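Type III restriction-modification enzyme EcoP15I Mod subunit (Escherichia coli, PDB 4ZCF) methylates one adenine of the asymmetric DNA site 5'-CAGCAG-3' at N6, using S-adenosyl-L-methionine, and joins the Res subunit for DNA restriction. Local coordinates at residues His84-Asn90 / Asp504-Tyr510; Leu77-Lys82 / Asp543-Thr548. All blocks are in the same frame, centred on the assembly; numbering follows the deposited sequence.

Both contacts sit at one border of the methyltransferase sheet, where strand 76-80 is the outermost strand within this chain and pairs antiparallel with strand 508-514. Interaction 1 fastens the turn that follows strand 76-80 to residues 504-510; interaction 2 lays helix 539-552, of the C-terminal family region, across strand 76-80. Their centres are 15 Å apart, and they meet directly: Asn85 ND2 lies 2.8 Å from Glu80 OE1, Val509 O 3.1 Å from Asp81 N, and Tyr510 CD1 3.5 Å from Leu78 CD2. The nearest atoms of interactions 1 and 2 are about 31 and 38 Å from the bound DNA, so neither touches it; both are packing within the fold.

Interaction 1: residues His84-Asn90 / Asp504-Tyr510; sequences HNQQEEN and DQGFKVY
His84 and Asn85 lie on the short helix 82-86; the chain then bends through an extended Gln87 (psi 139°) into helical phi/psi values at 88-90, beside an extended 507-510, which Gly506 leads into with positive phi (64°). The CA atoms of Asn85 and Lys508 are 5.2 Å apart, those of Asn90 and Gly506 4.3 Å. His84, with chi1 t, points its imidazole at the second segment: NE2 makes a weak hydrogen bond to Phe507 O (3.0 Å), and Val509 CG2 lies over one ring face in a CH-pi contact, 3.7 Å from the ring centroid. The His84 and Phe507 rings meet obliquely, centroids 4.6 Å apart and planes at 51°, beside Ile496 of helix 487-500. Asn85 (chi1 m) uses both ends of its amide on one residue: OD1 accepts from Val509 N at 2.7 Å, and ND2 donates to Val509 O at 3.0 Å. Glu89 O faces Gly506 CA at 3.6 Å in a CA-H...O contact. A CB on Gly506 would clash with Glu89 O, so the close approach requires glycine. Asn90 (chi1 m) closes the turn, with ND2 donating to His84 O at 2.7 Å and OD1 receiving a weak bond from Phe507 N at 3.3 Å. On its other edge, strand 508-514 pairs with strand 96-99 through Lys508 and Tyr510. In this largely buried setting, side chains thus take up the edge of 507-510 beyond its backbone pairing with Asp81: Asn85 OD1 serves Val509 N and Asn90 OD1, more weakly, Phe507 N, while Val509 O, also bonded to Asp81 N, takes a second donor from Asn85 ND2.

Interaction 2: residues Leu77-Lys82 / Asp543-Thr548; sequences LLAEDK and DTLLTT
Lys82 NZ forms a salt bridge with Glu80 OE2 at 2.9 Å, within the first segment, and donates to a water 3.1 Å away; that water in turn donates to Asp543 O at 2.7 Å, bridging the two segments. Asp543 OD2 lies 4.2 Å from Lys82 NZ, near enough for electrostatic attraction but beyond a salt bridge. The other carboxylate oxygen of Glu80 bonds to Asn85. At the far end of the contact, Thr548 OG1 (chi1 m) sits 3.0 Å from Leu78 O and 2.7 Å from Thr544 O, two possible acceptors for its single proton. Around these groups the extended strand 77-80 crosses the regular helix 543-548 at 107°, nearly perpendicular, with the axes only 6.6 Å apart. CA atoms pair Ala79 with Thr544 (4.8 Å) and Leu78 with Thr548 (5.3 Å). Small side chains suit this closeness: Thr547 CG2 lies 3.4 Å from Leu78 O and 3.8 Å from Ala79 CA, while Ala79 CB meets OG1 of Thr544 at 3.7 Å, a hydroxyl hydrogen-bonded to Glu540 O one helical turn earlier. Leu77 (chi1 m, chi2 t) closes the apolar margin, its CB 3.8 Å from Thr544 CG2 and its CD1 4.3 Å from Leu545 CD2; Phe516 adjoins both leucines. Asp81 N-caps helix 82-86, its OD1 bonded to His84 N, and its OD2 salt-bridges Lys492. The whole is a helix-on-strand junction: helix 539-552, which carries residues of the type III C-terminal family region, packs crosswise on the border strand of the Rossmann-like methyltransferase sheet.

Interaction 1: residues His84-Asn90 / Asp504-Tyr510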
loop_
_atom_site.group_PDB
_atom_site.type_symbol
_atom_site.label_atom_id
_atom_site.label_comp_id
_atom_site.label_asym_id
_atom_site.label_seq_id
_atom_site.Cartn_x
_atom_site.Cartn_y
_atom_site.Cartn_z
ATOM N N HIS A 84 -4.822 -36.975 8.969
ATOM C CA HIS A 84 -3.938 -36.322 8.007
ATOM C C HIS A 84 -2.583 -35.866 8.620
ATOM O O HIS A 84 -1.532 -36.199 8.078
ATOM C CB HIS A 84 -4.659 -35.150 7.281
ATOM C CG HIS A 84 -3.870 -34.570 6.131
ATOM N ND1 HIS A 84 -4.106 -34.958 4.819
ATOM C CD2 HIS A 84 -2.836 -33.700 6.141
ATOM C CE1 HIS A 84 -3.229 -34.302 4.089
ATOM N NE2 HIS A 84 -2.442 -33.542 4.839
ATOM N N ASN A 85 -2.606 -35.115 9.721
ATOM C CA ASN A 85 -1.376 -34.571 10.315
ATOM C C ASN A 85 -0.389 -35.578 10.877
ATOM O O ASN A 85 0.808 -35.286 10.919
ATOM C CB ASN A 85 -1.680 -33.458 11.319
ATOM C CG ASN A 85 -2.563 -32.370 10.778
ATOM O OD1 ASN A 85 -2.765 -32.238 9.575
ATOM N ND2 ASN A 85 -3.146 -31.588 11.662
ATOM N N GLN A 86 -0.879 -36.751 11.302
ATOM C CA GLN A 86 -0.062 -37.827 11.883
ATOM C C GLN A 86 0.651 -38.677 10.821
ATOM O O GLN A 86 1.554 -39.450 11.167
ATOM C CB GLN A 86 -0.889 -38.708 12.852
ATOM C CG GLN A 86 -1.062 -38.087 14.243
ATOM C CD GLN A 86 -1.462 -39.096 15.304
ATOM O OE1 GLN A 86 -0.721 -40.041 15.625
ATOM N NE2 GLN A 86 -2.624 -38.885 15.916
ATOM N N GLN A 87 0.258 -38.536 9.532
ATOM C CA GLN A 87 0.909 -39.266 8.446
ATOM C C GLN A 87 2.337 -38.764 8.299
ATOM O O GLN A 87 2.593 -37.581 8.512
ATOM C CB GLN A 87 0.105 -39.213 7.138
ATOM C CG GLN A 87 -1.141 -40.089 7.217
ATOM C CD GLN A 87 -1.922 -40.126 5.938
ATOM O OE1 GLN A 87 -1.497 -40.729 4.945
ATOM N NE2 GLN A 87 -3.115 -39.544 5.949
ATOM N N GLU A 88 3.282 -39.697 8.082
ATOM C CA GLU A 88 4.716 -39.421 7.977
ATOM C C GLU A 88 5.044 -38.168 7.124
ATOM O O GLU A 88 5.790 -37.308 7.587
ATOM C CB GLU A 88 5.478 -40.672 7.500
ATOM C CG GLU A 88 6.914 -40.744 8.004
ATOM C CD GLU A 88 7.152 -41.237 9.427
ATOM O OE1 GLU A 88 6.197 -41.259 10.243
ATOM O OE2 GLU A 88 8.311 -41.610 9.722
ATOM N N GLU A 89 4.444 -38.049 5.923
ATOM C CA GLU A 89 4.614 -36.913 4.999
ATOM C C GLU A 89 4.233 -35.544 5.625
ATOM O O GLU A 89 5.020 -34.598 5.593
ATOM C CB GLU A 89 3.867 -37.155 3.657
ATOM C CG GLU A 89 2.416 -37.622 3.767
ATOM C CD GLU A 89 2.182 -39.123 3.730
ATOM O OE1 GLU A 89 3.080 -39.889 4.148
ATOM O OE2 GLU A 89 1.086 -39.533 3.281
ATOM N N ASN A 90 3.074 -35.488 6.268
ATOM C CA ASN A 90 2.510 -34.307 6.906
ATOM C C ASN A 90 3.048 -33.966 8.289
ATOM O O ASN A 90 2.904 -32.823 8.717
ATOM C CB ASN A 90 1.009 -34.469 6.962
ATOM C CG ASN A 90 0.456 -34.955 5.661
ATOM O OD1 ASN A 90 0.659 -34.351 4.606
ATOM N ND2 ASN A 90 -0.191 -36.091 5.691
ATOM N N ASP A 504 7.196 -35.700 -1.544
ATOM C CA ASP A 504 6.447 -35.890 -0.287
ATOM C C ASP A 504 6.676 -34.768 0.734
ATOM O O ASP A 504 6.877 -35.044 1.924
ATOM C CB ASP A 504 6.717 -37.283 0.337
ATOM C CG ASP A 504 6.298 -38.454 -0.530
ATOM O OD1 ASP A 504 5.076 -38.733 -0.601
ATOM O OD2 ASP A 504 7.196 -39.111 -1.118
ATOM N N GLN A 505 6.630 -33.502 0.280
ATOM C CA GLN A 505 6.822 -32.351 1.171
ATOM C C GLN A 505 5.811 -32.246 2.300
ATOM O O GLN A 505 6.153 -31.733 3.364
ATOM C CB GLN A 505 6.874 -31.039 0.396
ATOM C CG GLN A 505 8.236 -30.788 -0.212
ATOM C CD GLN A 505 8.347 -29.442 -0.864
ATOM O OE1 GLN A 505 8.686 -29.346 -2.047
ATOM N NE2 GLN A 505 8.149 -28.377 -0.082
ATOM N N GLY A 506 4.582 -32.694 2.042
ATOM C CA GLY A 506 3.474 -32.675 2.992
ATOM C C GLY A 506 2.988 -31.307 3.434
ATOM O O GLY A 506 3.646 -30.283 3.216
ATOM N N PHE A 507 1.837 -31.305 4.122
ATOM C CA PHE A 507 1.164 -30.137 4.677
ATOM C C PHE A 507 0.224 -30.597 5.796
ATOM O O PHE A 507 -0.294 -31.717 5.739
ATOM C CB PHE A 507 0.361 -29.382 3.574
ATOM C CG PHE A 507 -0.761 -30.175 2.936
ATOM C CD1 PHE A 507 -0.493 -31.159 1.995
ATOM C CD2 PHE A 507 -2.090 -29.940 3.287
ATOM C CE1 PHE A 507 -1.522 -31.910 1.442
ATOM C CE2 PHE A 507 -3.122 -30.682 2.716
ATOM C CZ PHE A 507 -2.833 -31.660 1.796
ATOM N N LYS A 508 -0.036 -29.709 6.784
ATOM C CA LYS A 508 -0.960 -29.981 7.876
ATOM C C LYS A 508 -2.328 -29.381 7.575
ATOM O O LYS A 508 -2.418 -28.333 6.935
ATOM C CB LYS A 508 -0.397 -29.484 9.211
ATOM C CG LYS A 508 0.558 -30.487 9.866
ATOM C CD LYS A 508 1.441 -29.903 10.967
ATOM C CE LYS A 508 0.728 -29.345 12.183
ATOM N NZ LYS A 508 1.690 -28.719 13.140
ATOM N N VAL A 509 -3.397 -30.092 7.980
ATOM C CA VAL A 509 -4.796 -29.670 7.810
ATOM C C VAL A 509 -5.337 -29.197 9.176
ATOM O O VAL A 509 -5.015 -29.779 10.210
ATOM C CB VAL A 509 -5.709 -30.740 7.122
ATOM C CG1 VAL A 509 -7.161 -30.273 7.009
ATOM C CG2 VAL A 509 -5.182 -31.102 5.742
ATOM N N TYR A 510 -6.096 -28.098 9.148
ATOM C CA TYR A 510 -6.777 -27.454 10.258
ATOM C C TYR A 510 -8.141 -27.071 9.762
ATOM O O TYR A 510 -8.312 -26.882 8.557
ATOM C CB TYR A 510 -6.013 -26.213 10.727
ATOM C CG TYR A 510 -4.844 -26.567 11.604
ATOM C CD1 TYR A 510 -5.003 -26.730 12.972
ATOM C CD2 TYR A 510 -3.594 -26.828 11.057
ATOM C CE1 TYR A 510 -3.931 -27.092 13.785
ATOM C CE2 TYR A 510 -2.517 -27.214 11.859
ATOM C CZ TYR A 510 -2.698 -27.369 13.217
ATOM O OH TYR A 510 -1.629 -27.707 14.009
#

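Interaction 2: residues Leu77-Lys82 / Asp543-Thr548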
loop_
_atom_site.group_PDB
_atom_site.type_symbol
_atom_site.label_atom_id
_atom_site.label_comp_id
_atom_site.label_asym_id
_atom_site.label_seq_id
_atom_site.Cartn_x
_atom_site.Cartn_y
_atom_site.Cartn_z
ATOM N N LEU A 77 -13.834 -22.157 16.968
ATOM C CA LEU A 77 -12.582 -22.692 17.472
ATOM C C LEU A 77 -11.868 -23.363 16.271
ATOM O O LEU A 77 -12.465 -23.560 15.212
ATOM C CB LEU A 77 -12.804 -23.722 18.603
ATOM C CG LEU A 77 -13.691 -23.372 19.810
ATOM C CD1 LEU A 77 -13.662 -24.504 20.826
ATOM C CD2 LEU A 77 -13.235 -22.081 20.512
ATOM N N LEU A 78 -10.619 -23.758 16.469
ATOM C CA LEU A 78 -9.812 -24.438 15.471
ATOM C C LEU A 78 -9.337 -25.794 16.003
ATOM O O LEU A 78 -9.045 -25.940 17.188
ATOM C CB LEU A 78 -8.600 -23.576 15.049
ATOM C CG LEU A 78 -7.920 -23.992 13.732
ATOM C CD1 LEU A 78 -8.667 -23.449 12.542
ATOM C CD2 LEU A 78 -6.478 -23.596 13.711
ATOM N N ALA A 79 -9.286 -26.782 15.113
ATOM C CA ALA A 79 -8.811 -28.117 15.416
ATOM C C ALA A 79 -8.126 -28.668 14.194
ATOM O O ALA A 79 -8.382 -28.205 13.084
ATOM C CB ALA A 79 -9.960 -29.018 15.826
ATOM N N GLU A 80 -7.256 -29.666 14.418
ATOM C CA GLU A 80 -6.464 -30.394 13.431
ATOM C C GLU A 80 -7.253 -31.499 12.801
ATOM O O GLU A 80 -8.179 -32.020 13.416
ATOM C CB GLU A 80 -5.336 -31.136 14.154
ATOM C CG GLU A 80 -4.234 -30.296 14.731
ATOM C CD GLU A 80 -3.067 -31.162 15.143
ATOM O OE1 GLU A 80 -2.209 -31.464 14.281
ATOM O OE2 GLU A 80 -3.038 -31.580 16.322
ATOM N N ASP A 81 -6.798 -31.956 11.624
ATOM C CA ASP A 81 -7.278 -33.190 11.016
ATOM C C ASP A 81 -6.203 -34.145 11.514
ATOM O O ASP A 81 -5.123 -34.210 10.914
ATOM C CB ASP A 81 -7.292 -33.150 9.474
ATOM C CG ASP A 81 -7.901 -34.392 8.838
ATOM O OD1 ASP A 81 -7.610 -35.509 9.311
ATOM O OD2 ASP A 81 -8.663 -34.244 7.872
ATOM N N LYS A 82 -6.454 -34.780 12.682
ATOM C CA LYS A 82 -5.511 -35.690 13.366
ATOM C C LYS A 82 -5.000 -36.817 12.474
ATOM O O LYS A 82 -3.804 -37.079 12.494
ATOM C CB LYS A 82 -6.087 -36.242 14.694
ATOM C CG LYS A 82 -6.540 -35.181 15.712
ATOM C CD LYS A 82 -5.391 -34.564 16.513
ATOM C CE LYS A 82 -5.855 -33.388 17.350
ATOM N NZ LYS A 82 -4.781 -32.884 18.254
ATOM N N ASP A 543 -8.910 -31.711 22.680
ATOM C CA ASP A 543 -7.916 -31.463 21.638
ATOM C C ASP A 543 -8.192 -30.162 20.891
ATOM O O ASP A 543 -7.247 -29.442 20.584
ATOM C CB ASP A 543 -7.817 -32.658 20.685
ATOM C CG ASP A 543 -7.084 -33.864 21.257
ATOM O OD1 ASP A 543 -6.202 -33.667 22.142
ATOM O OD2 ASP A 543 -7.348 -35.001 20.782
ATOM N N THR A 544 -9.485 -29.836 20.638
ATOM C CA THR A 544 -9.928 -28.577 20.035
ATOM C C THR A 544 -9.489 -27.370 20.901
ATOM O O THR A 544 -8.988 -26.393 20.354
ATOM C CB THR A 544 -11.431 -28.604 19.730
ATOM O OG1 THR A 544 -11.727 -29.773 18.955
ATOM C CG2 THR A 544 -11.901 -27.354 18.968
ATOM N N LEU A 545 -9.617 -27.471 22.236
ATOM C CA LEU A 545 -9.217 -26.431 23.193
ATOM C C LEU A 545 -7.737 -26.165 23.186
ATOM O O LEU A 545 -7.343 -25.014 23.104
ATOM C CB LEU A 545 -9.631 -26.793 24.625
ATOM C CG LEU A 545 -11.098 -26.728 24.999
ATOM C CD1 LEU A 545 -11.236 -26.910 26.500
ATOM C CD2 LEU A 545 -11.730 -25.400 24.593
ATOM N N LEU A 546 -6.915 -27.217 23.304
ATOM C CA LEU A 546 -5.448 -27.145 23.321
ATOM C C LEU A 546 -4.918 -26.420 22.079
ATOM O O LEU A 546 -4.084 -25.522 22.213
ATOM C CB LEU A 546 -4.888 -28.573 23.408
ATOM C CG LEU A 546 -3.380 -28.764 23.463
ATOM C CD1 LEU A 546 -2.742 -28.072 24.683
ATOM C CD2 LEU A 546 -3.044 -30.237 23.439
ATOM N N THR A 547 -5.429 -26.800 20.888
ATOM C CA THR A 547 -5.111 -26.274 19.556
ATOM C C THR A 547 -5.489 -24.787 19.466
ATOM O O THR A 547 -4.670 -23.982 19.034
ATOM C CB THR A 547 -5.810 -27.163 18.476
ATOM O OG1 THR A 547 -5.260 -28.486 18.545
ATOM C CG2 THR A 547 -5.672 -26.605 17.048
ATOM N N THR A 548 -6.724 -24.441 19.859
ATOM C CA THR A 548 -7.226 -23.066 19.872
ATOM C C THR A 548 -6.410 -22.215 20.870
ATOM O O THR A 548 -5.954 -21.145 20.512
ATOM C CB THR A 548 -8.731 -23.060 20.210
ATOM O OG1 THR A 548 -9.430 -23.926 19.310
ATOM C CG2 THR A 548 -9.337 -21.671 20.183
HETATM O O HOH W 1 -4.843 -30.704 20.399
#